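Local atomic coordinates of F-actin-capping protein subunit alpha (Plasmodium berghei, PDB entry 7A0H), a protein that probably binds the fast-growing barbed ends of actin filaments and blocks subunit exchange there, without severing the filaments. Residues I58-E63 and I68-E73. Numbering follows the deposited sequence.
Sequences ILIPFE and IIICKE
Ile-60 and Ile-68 form a hydrogen-bonded pair of a short antiparallel hairpin, a compact example of two strands joined by backbone bonds and lined on both faces by apolar side chains. Ile-60 N donates to Ile-68 O at 2.9 Å, almost perfectly straight at 179°, and Ile-68 N returns the bond to Ile-60 O at 2.8 Å. One further bond, Ile-70 N to Ile-58 O, lies toward the hairpin's open end. Next along from Ile-60 and Ile-68 comes the non-hydrogen-bonded pair Leu-59 and Ile-69, where Leu-59 CA lies 3.6 Å from Ile-68 O in a CA-H...O contact.

The side chain of Ile-60 can be traced outward. Its CB sits 4.0 Å from Ile-68 O, still beside the backbone. With CG1 anti to the carbonyl carbon (chi1 -68°), the longer branch heads for Ile-70 rather than its direct partner: CG1 comes within van der Waals range of Ile-70 CG1, and the terminal CD1 meets Ile-70 CD1 at 3.6 Å, the two side chains crossing at a slant. On the same face Phe-62 CB rests on Ile-68 CG1 at 4.0 Å, and this apolar layer packs against Val-91 and Val-98 of the neighbouring four-stranded sheet.

On the reverse face Leu-59 and Ile-69 run side by side, with Leu-59 CD2 3.8 Å from Ile-69 CG1, and both touch strand 170-183 of the long five-stranded sheet. The chemistry implies a division of labour: three backbone bonds tie the strands together, while the hairpin lies between two other sheets, one reached by each hydrocarbon face.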
loop_
_atom_site.group_PDB
_atom_site.type_symbol
_atom_site.label_atom_id
_atom_site.label_comp_id
_atom_site.label_asym_id
_atom_site.label_seq_id
_atom_site.Cartn_x
_atom_site.Cartn_y
_atom_site.Cartn_z
ATOM N N ILE A 58 -3.011 -18.746 -4.034
ATOM C CA ILE A 58 -3.799 -18.866 -2.812
ATOM C C ILE A 58 -3.947 -20.342 -2.466
ATOM O O ILE A 58 -4.259 -21.180 -3.321
ATOM C CB ILE A 58 -5.185 -18.211 -3.020
ATOM C CG1 ILE A 58 -5.125 -16.671 -2.990
ATOM C CG2 ILE A 58 -6.270 -18.717 -2.046
ATOM C CD1 ILE A 58 -4.285 -16.158 -1.942
ATOM N N LEU A 59 -3.899 -20.627 -1.183
ATOM C CA LEU A 59 -4.188 -21.936 -0.644
ATOM C C LEU A 59 -5.606 -22.092 -0.119
ATOM O O LEU A 59 -6.003 -21.374 0.796
ATOM C CB LEU A 59 -3.273 -22.222 0.548
ATOM C CG LEU A 59 -1.731 -22.142 0.362
ATOM C CD1 LEU A 59 -1.126 -22.582 1.696
ATOM C CD2 LEU A 59 -1.375 -23.021 -0.826
ATOM N N ILE A 60 -6.259 -23.161 -0.541
ATOM C CA ILE A 60 -7.571 -23.536 -0.030
ATOM C C ILE A 60 -7.442 -24.877 0.667
ATOM O O ILE A 60 -7.012 -25.851 0.064
ATOM C CB ILE A 60 -8.643 -23.593 -1.134
ATOM C CG1 ILE A 60 -8.851 -22.161 -1.606
ATOM C CG2 ILE A 60 -9.901 -24.215 -0.549
ATOM C CD1 ILE A 60 -9.729 -22.017 -2.770
ATOM N N PRO A 61 -7.796 -24.959 1.921
ATOM C CA PRO A 61 -7.680 -26.223 2.640
ATOM C C PRO A 61 -8.647 -27.262 2.122
ATOM O O PRO A 61 -9.809 -26.973 1.803
ATOM C CB PRO A 61 -8.088 -25.841 4.072
ATOM C CG PRO A 61 -7.965 -24.385 4.134
ATOM C CD PRO A 61 -8.269 -23.868 2.774
ATOM N N PHE A 62 -8.166 -28.494 2.111
ATOM C CA PHE A 62 -8.881 -29.614 1.527
ATOM C C PHE A 62 -8.804 -30.763 2.512
ATOM O O PHE A 62 -7.717 -31.098 2.980
ATOM C CB PHE A 62 -8.262 -29.937 0.152
ATOM C CG PHE A 62 -8.843 -31.129 -0.472
ATOM C CD1 PHE A 62 -10.206 -31.304 -0.482
ATOM C CD2 PHE A 62 -8.045 -32.045 -1.108
ATOM C CE1 PHE A 62 -10.758 -32.416 -1.050
ATOM C CE2 PHE A 62 -8.586 -33.150 -1.685
ATOM C CZ PHE A 62 -9.948 -33.334 -1.661
ATOM N N GLU A 63 -9.952 -31.289 2.905
ATOM C CA GLU A 63 -9.974 -32.375 3.884
ATOM C C GLU A 63 -9.141 -31.955 5.092
ATOM O O GLU A 63 -8.974 -30.763 5.375
ATOM C CB GLU A 63 -9.532 -33.667 3.231
ATOM C CG GLU A 63 -10.552 -34.256 2.272
ATOM C CD GLU A 63 -10.046 -35.502 1.555
ATOM O OE1 GLU A 63 -8.912 -35.474 1.023
ATOM O OE2 GLU A 63 -10.777 -36.520 1.526
ATOM N N ILE A 68 -5.473 -27.302 -1.753
ATOM C CA ILE A 68 -5.570 -27.079 -3.183
ATOM C C ILE A 68 -4.878 -25.765 -3.380
ATOM O O ILE A 68 -5.069 -24.843 -2.571
ATOM C CB ILE A 68 -7.041 -26.980 -3.672
ATOM C CG1 ILE A 68 -7.803 -28.288 -3.487
ATOM C CG2 ILE A 68 -7.045 -26.573 -5.134
ATOM C CD1 ILE A 68 -7.295 -29.365 -4.435
ATOM N N ILE A 69 -4.086 -25.656 -4.437
ATOM C CA ILE A 69 -3.409 -24.397 -4.709
ATOM C C ILE A 69 -4.000 -23.805 -5.966
ATOM O O ILE A 69 -4.027 -24.460 -7.014
ATOM C CB ILE A 69 -1.908 -24.565 -4.851
ATOM C CG1 ILE A 69 -1.333 -25.465 -3.755
ATOM C CG2 ILE A 69 -1.288 -23.196 -4.763
ATOM C CD1 ILE A 69 0.120 -25.558 -3.909
ATOM N N ILE A 70 -4.445 -22.554 -5.871
ATOM C CA ILE A 70 -5.139 -21.914 -6.946
ATOM C C ILE A 70 -4.162 -21.122 -7.757
ATOM O O ILE A 70 -3.588 -20.172 -7.234
ATOM C CB ILE A 70 -6.212 -20.946 -6.430
ATOM C CG1 ILE A 70 -7.136 -21.515 -5.359
ATOM C CG2 ILE A 70 -7.028 -20.510 -7.567
ATOM C CD1 ILE A 70 -7.832 -22.753 -5.786
ATOM N N CYS A 71 -4.034 -21.421 -9.048
ATOM C CA CYS A 71 -3.158 -20.619 -9.907
ATOM C C CYS A 71 -3.389 -21.111 -11.324
ATOM O O CYS A 71 -3.985 -22.177 -11.508
ATOM C CB CYS A 71 -1.675 -20.811 -9.529
ATOM S SG CYS A 71 -1.195 -22.615 -9.538
ATOM N N LYS A 72 -2.775 -20.423 -12.307
ATOM C CA LYS A 72 -2.928 -20.864 -13.694
ATOM C C LYS A 72 -2.622 -22.333 -13.838
ATOM O O LYS A 72 -3.367 -23.088 -14.467
ATOM C CB LYS A 72 -1.959 -20.151 -14.625
ATOM C CG LYS A 72 -2.042 -18.704 -14.713
ATOM C CD LYS A 72 -0.862 -18.205 -15.513
ATOM C CE LYS A 72 -0.942 -16.689 -15.638
ATOM N NZ LYS A 72 0.198 -16.173 -16.426
ATOM N N GLU A 73 -1.455 -22.730 -13.314
ATOM C CA GLU A 73 -0.873 -24.046 -13.569
ATOM C C GLU A 73 -1.750 -25.163 -13.012
ATOM O O GLU A 73 -1.721 -26.298 -13.522
ATOM C CB GLU A 73 0.555 -24.038 -12.974
ATOM C CG GLU A 73 1.522 -23.173 -13.808
ATOM C CD GLU A 73 1.636 -21.667 -13.395
ATOM O OE1 GLU A 73 1.106 -21.209 -12.348
ATOM O OE2 GLU A 73 2.270 -20.910 -14.176
#